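Local coordinates for protein TssK (Serratia sp. FS14, PDB 5Y0E) that probably forms part of the type VI secretion baseplate, where a trimeric TssK is thought to link it to the membrane complex, at residues A85-A90 with L153-E158; E96-A101 with T169-K174. All coordinates share one frame; numbering follows the deposited sequence.

Contact 1. Residues A85-A90 with L153-E158; sequences APLAIA and LMLESE
Leu87 brings both methyls up to the backbone of Leu153 and Met154 and has the largest share of the contact. Its CG stands anti to the backbone N (chi1 -180°), and chi2 (74°) then sets CD1 at 3.6 Å from Leu153 O, while CD2 lies 3.7 Å from Met154 CA. Nearer the backbone, Leu87 CB meets Leu153 CB at 4.0 Å. Residues 87-88 pair with strand 59-60 in a small antiparallel sheet, and through Leu87 strand 87-88 packs against strand 142-155 of the larger mixed sheet; Leu87 also touches Val98 of the adjacent strand. Further on, Leu155 CD2 receives two neighbours, Leu87 CD2 and Ile89 CD1, the latter at 3.9 Å, with the Ile89 and Leu155 side chains crossing at a slant. Leu155 itself sits where the strand gives way to a 3-10 turn: its N donates to Glu158 OE1 (3.2 Å, nearly straight), approaching from above the carboxylate plane, and its O accepts from Glu158 N. At the other end, Leu153 CD1 lies 3.7 Å from Ala85 O, and one water joins that oxygen to Leu153 N, although its unusually short approach to Ala85 O leaves its position doubtful.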
loop_
_atom_site.group_PDB
_atom_site.type_symbol
_atom_site.label_atom_id
_atom_site.label_comp_id
_atom_site.label_asym_id
_atom_site.label_seq_id
_atom_site.Cartn_x
_atom_site.Cartn_y
_atom_site.Cartn_z
ATOM N N ALA A 85 0.367 -38.386 0.883
ATOM C CA ALA A 85 -0.114 -39.374 1.817
ATOM C C ALA A 85 -0.440 -38.716 3.115
ATOM O O ALA A 85 0.354 -38.001 3.653
ATOM C CB ALA A 85 0.950 -40.409 2.052
ATOM N N PRO A 86 -1.630 -38.954 3.631
ATOM C CA PRO A 86 -2.006 -38.348 4.892
ATOM C C PRO A 86 -1.106 -38.742 6.033
ATOM O O PRO A 86 -0.551 -39.816 6.106
ATOM C CB PRO A 86 -3.419 -38.839 5.091
ATOM C CG PRO A 86 -3.923 -38.965 3.717
ATOM C CD PRO A 86 -2.782 -39.548 2.965
ATOM N N LEU A 87 -0.974 -37.826 6.961
ATOM C CA LEU A 87 -0.105 -38.041 8.066
ATOM C C LEU A 87 -0.823 -38.391 9.321
ATOM O O LEU A 87 -1.595 -37.620 9.837
ATOM C CB LEU A 87 0.717 -36.803 8.292
ATOM C CG LEU A 87 1.710 -36.829 9.416
ATOM C CD1 LEU A 87 2.881 -37.678 9.032
ATOM C CD2 LEU A 87 2.170 -35.420 9.663
ATOM N N ALA A 88 -0.578 -39.598 9.790
ATOM C CA ALA A 88 -1.132 -40.048 11.053
ATOM C C ALA A 88 -0.346 -39.439 12.194
ATOM O O ALA A 88 0.884 -39.388 12.164
ATOM C CB ALA A 88 -1.086 -41.569 11.144
ATOM N N ILE A 89 -1.079 -38.937 13.159
ATOM C CA ILE A 89 -0.484 -38.321 14.310
ATOM C C ILE A 89 -0.539 -39.328 15.424
ATOM O O ILE A 89 -1.561 -39.902 15.703
ATOM C CB ILE A 89 -1.227 -37.046 14.693
ATOM C CG1 ILE A 89 -1.044 -35.999 13.619
ATOM C CG2 ILE A 89 -0.662 -36.479 15.962
ATOM C CD1 ILE A 89 0.398 -35.634 13.400
ATOM N N ALA A 90 0.601 -39.571 16.030
ATOM C CA ALA A 90 0.684 -40.542 17.087
ATOM C C ALA A 90 -0.050 -40.073 18.306
ATOM O O ALA A 90 -0.378 -38.921 18.431
ATOM C CB ALA A 90 2.124 -40.822 17.422
ATOM N N LEU A 153 3.590 -34.763 3.786
ATOM C CA LEU A 153 3.226 -34.157 5.048
ATOM C C LEU A 153 4.034 -34.808 6.137
ATOM O O LEU A 153 4.145 -36.000 6.146
ATOM C CB LEU A 153 1.763 -34.369 5.312
ATOM C CG LEU A 153 0.947 -33.664 4.274
ATOM C CD1 LEU A 153 -0.366 -34.355 4.090
ATOM C CD2 LEU A 153 0.760 -32.222 4.639
ATOM N N MET A 154 4.627 -34.028 7.017
ATOM C CA MET A 154 5.440 -34.547 8.095
ATOM C C MET A 154 5.541 -33.622 9.304
ATOM O O MET A 154 4.993 -32.557 9.303
ATOM C CB MET A 154 6.827 -34.901 7.592
ATOM C CG MET A 154 7.494 -33.881 6.724
ATOM S SD MET A 154 9.243 -34.176 6.566
ATOM C CE MET A 154 9.216 -35.204 5.149
ATOM N N LEU A 155 6.222 -34.055 10.350
ATOM C CA LEU A 155 6.386 -33.242 11.541
ATOM C C LEU A 155 7.573 -32.311 11.378
ATOM O O LEU A 155 8.589 -32.683 10.795
ATOM C CB LEU A 155 6.592 -34.118 12.774
ATOM C CG LEU A 155 5.552 -35.200 13.034
ATOM C CD1 LEU A 155 5.843 -35.885 14.337
ATOM C CD2 LEU A 155 4.167 -34.601 13.035
ATOM N N GLU A 156 7.449 -31.104 11.917
ATOM C CA GLU A 156 8.566 -30.178 11.854
ATOM C C GLU A 156 9.812 -30.783 12.475
ATOM O O GLU A 156 10.926 -30.519 12.017
ATOM C CB GLU A 156 8.201 -28.867 12.542
ATOM C CG GLU A 156 9.278 -27.799 12.490
ATOM C CD GLU A 156 8.901 -26.570 13.285
ATOM O OE1 GLU A 156 8.773 -26.666 14.518
ATOM O OE2 GLU A 156 8.720 -25.500 12.681
ATOM N N SER A 157 9.648 -31.620 13.495
ATOM C CA SER A 157 10.803 -32.234 14.135
ATOM C C SER A 157 11.504 -33.247 13.238
ATOM O O SER A 157 12.679 -33.545 13.467
ATOM C CB SER A 157 10.379 -32.904 15.427
ATOM O OG SER A 157 9.462 -33.932 15.161
ATOM N N GLU A 158 10.828 -33.789 12.234
ATOM C CA GLU A 158 11.451 -34.778 11.366
ATOM C C GLU A 158 12.245 -34.161 10.220
ATOM O O GLU A 158 12.777 -34.897 9.395
ATOM C CB GLU A 158 10.391 -35.740 10.814
ATOM C CG GLU A 158 9.691 -36.542 11.883
ATOM C CD GLU A 158 8.441 -37.268 11.403
ATOM O OE1 GLU A 158 7.837 -36.875 10.379
ATOM O OE2 GLU A 158 8.046 -38.241 12.081
HETATM O O HOH W 1 2.680 -37.465 2.828
#

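Contact 2. Residues E96-A101 with T169-K174; sequences ENVVLA and TRVLEK
Glu96 and Val171 form one end of an antiparallel pairing in which residues 96-98 run against 171-169, the strand axes 4.7 Å apart and their directions 148° from each other. Glu96 and Val171 are a hydrogen-bonded pair: Val171 N reaches Glu96 O at 3.0 Å, and the return bond from Glu96 N to Val171 O measures 3.2 Å. Two residues along, Val98 N donates to Thr169 O (2.9 Å), whereas the bond from Thr169 N to Val98 O is weak. Between them lies the non-hydrogen-bonded pair Asn97 and Arg170, beside which Arg170 CA sends a CH...O contact to Glu96 O.

Side chains then sort by face. Asn97 and Arg170 share one: the Arg170 chain bends at chi3 (-86°), placing NE 3.4 Å from Asn97 OD1 in a weak hydrogen bond. That oxygen lies at the guanidinium edge, near its plane, and the amide is turned 76° from it; Glu96 N sits over a face of the same group. On the opposite face, with Glu96 and Thr169, the two valines meet: Val98 CG2 lies 4.0 Å from Val171 CG2, and Thr169 CG2, held between its own backbone N and carbonyl carbon, lies as far from Val98 CB. The Glu96 carboxylate turns instead to Ser157.

Beyond the pairing, Leu172 and Glu173 form a classic beta bulge opposite Arg181. Strand 96-103 lies between strands 142-155 and 163-174 of the mixed sheet, with strand 180-182 flanking the latter, where Thr169 touches Leu182 and Val171 touches Leu180.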
loop_
_atom_site.group_PDB
_atom_site.type_symbol
_atom_site.label_atom_id
_atom_site.label_comp_id
_atom_site.label_asym_id
_atom_site.label_seq_id
_atom_site.Cartn_x
_atom_site.Cartn_y
_atom_site.Cartn_z
ATOM N N GLU A 96 2.700 -29.947 18.219
ATOM C CA GLU A 96 3.743 -30.152 17.230
ATOM C C GLU A 96 3.327 -29.549 15.893
ATOM O O GLU A 96 2.146 -29.512 15.548
ATOM C CB GLU A 96 4.052 -31.635 17.078
ATOM C CG GLU A 96 5.145 -31.931 16.078
ATOM C CD GLU A 96 6.446 -32.293 16.734
ATOM O OE1 GLU A 96 6.408 -32.902 17.820
ATOM O OE2 GLU A 96 7.503 -31.968 16.164
ATOM N N ASN A 97 4.306 -29.062 15.145
ATOM C CA ASN A 97 4.042 -28.441 13.857
ATOM C C ASN A 97 4.093 -29.466 12.736
ATOM O O ASN A 97 5.007 -30.287 12.679
ATOM C CB ASN A 97 5.042 -27.327 13.587
ATOM C CG ASN A 97 4.661 -26.056 14.264
ATOM O OD1 ASN A 97 3.488 -25.800 14.473
ATOM N ND2 ASN A 97 5.640 -25.243 14.599
ATOM N N VAL A 98 3.109 -29.402 11.848
ATOM C CA VAL A 98 3.028 -30.231 10.657
ATOM C C VAL A 98 3.358 -29.382 9.437
ATOM O O VAL A 98 2.852 -28.269 9.289
ATOM C CB VAL A 98 1.627 -30.847 10.523
ATOM C CG1 VAL A 98 1.602 -31.858 9.410
ATOM C CG2 VAL A 98 1.224 -31.481 11.813
ATOM N N VAL A 99 4.171 -29.927 8.543
ATOM C CA VAL A 99 4.649 -29.206 7.374
ATOM C C VAL A 99 4.324 -29.960 6.091
ATOM O O VAL A 99 4.032 -31.153 6.091
ATOM C CB VAL A 99 6.160 -28.962 7.437
ATOM C CG1 VAL A 99 6.510 -28.201 8.675
ATOM C CG2 VAL A 99 6.887 -30.286 7.385
ATOM N N LEU A 100 4.380 -29.230 4.983
ATOM C CA LEU A 100 4.416 -29.803 3.645
ATOM C C LEU A 100 5.848 -29.716 3.160
ATOM O O LEU A 100 6.433 -28.639 3.173
ATOM C CB LEU A 100 3.482 -29.051 2.705
ATOM C CG LEU A 100 3.387 -29.556 1.271
ATOM C CD1 LEU A 100 3.079 -31.026 1.277
ATOM C CD2 LEU A 100 2.333 -28.797 0.504
ATOM N N ALA A 101 6.441 -30.840 2.822
ATOM C CA ALA A 101 7.829 -30.837 2.457
ATOM C C ALA A 101 8.193 -31.494 1.154
ATOM O O ALA A 101 7.454 -32.244 0.604
ATOM C CB ALA A 101 8.632 -31.450 3.572
ATOM N N THR A 169 0.067 -26.387 9.729
ATOM C CA THR A 169 -0.818 -26.351 10.880
ATOM C C THR A 169 -0.075 -26.851 12.105
ATOM O O THR A 169 1.051 -27.342 12.026
ATOM C CB THR A 169 -2.067 -27.186 10.639
ATOM O OG1 THR A 169 -3.055 -26.839 11.600
ATOM C CG2 THR A 169 -1.754 -28.646 10.739
ATOM N N ARG A 170 -0.729 -26.718 13.250
ATOM C CA ARG A 170 -0.196 -27.226 14.506
ATOM C C ARG A 170 -1.246 -28.073 15.202
ATOM O O ARG A 170 -2.402 -27.658 15.343
ATOM C CB ARG A 170 0.257 -26.096 15.421
ATOM C CG ARG A 170 0.397 -26.498 16.875
ATOM C CD ARG A 170 0.940 -25.350 17.725
ATOM N NE ARG A 170 2.386 -25.316 17.695
ATOM C CZ ARG A 170 3.154 -25.549 18.749
ATOM N NH1 ARG A 170 2.604 -25.805 19.927
ATOM N NH2 ARG A 170 4.473 -25.509 18.626
ATOM N N VAL A 171 -0.849 -29.265 15.617
ATOM C CA VAL A 171 -1.715 -30.124 16.413
ATOM C C VAL A 171 -1.561 -29.736 17.874
ATOM O O VAL A 171 -0.454 -29.739 18.412
ATOM C CB VAL A 171 -1.389 -31.608 16.208
ATOM C CG1 VAL A 171 -2.399 -32.437 16.961
ATOM C CG2 VAL A 171 -1.417 -31.975 14.744
ATOM N N LEU A 172 -2.667 -29.386 18.510
ATOM C CA LEU A 172 -2.634 -29.051 19.924
ATOM C C LEU A 172 -2.948 -30.250 20.801
ATOM O O LEU A 172 -2.290 -30.463 21.822
ATOM C CB LEU A 172 -3.633 -27.942 20.230
ATOM C CG LEU A 172 -3.290 -26.561 19.701
ATOM C CD1 LEU A 172 -4.417 -25.611 20.025
ATOM C CD2 LEU A 172 -1.971 -26.085 20.271
ATOM N N GLU A 173 -3.937 -31.038 20.409
ATOM C CA GLU A 173 -4.455 -32.102 21.246
ATOM C C GLU A 173 -5.030 -33.189 20.353
ATOM O O GLU A 173 -5.663 -32.895 19.334
ATOM C CB GLU A 173 -5.513 -31.551 22.210
ATOM C CG GLU A 173 -6.549 -32.554 22.671
ATOM C CD GLU A 173 -7.537 -31.960 23.655
ATOM O OE1 GLU A 173 -7.110 -31.463 24.718
ATOM O OE2 GLU A 173 -8.745 -31.983 23.365
ATOM N N LYS A 174 -4.781 -34.440 20.725
ATOM C CA LYS A 174 -5.420 -35.584 20.093
ATOM C C LYS A 174 -6.440 -36.115 21.081
ATOM O O LYS A 174 -6.075 -36.738 22.077
ATOM C CB LYS A 174 -4.406 -36.652 19.716
ATOM C CG LYS A 174 -4.994 -37.801 18.927
ATOM C CD LYS A 174 -3.944 -38.865 18.708
ATOM C CE LYS A 174 -4.504 -40.060 17.976
ATOM N NZ LYS A 174 -3.453 -41.089 17.749
#

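Overall arrangement
Both contacts use the same six-stranded mixed sheet, which illustrates how pairing within a sheet differs from packing against it. Contact 2 joins adjacent strands, so main-chain hydrogen bonds set its register; contact 1 brings a strand of a separate two-stranded sheet against that sheet and rests on apolar side chains packed on one another and on backbone. Each is partly buried: contact 1 sets partly exposed Leu87 among buried Ile89, Leu153, Met154 and Leu155, with exposed Ala85 and Pro86 at its margin, while contact 2 has buried valines beside partly exposed polar residues. Their centres lie about 7 Å apart. Strands 142-155 and 96-103 are direct neighbours, and Lys174 NZ, salt-bridged to Asp91, also hydrogen-bonds Ile89 O, tying contact 2 to contact 1.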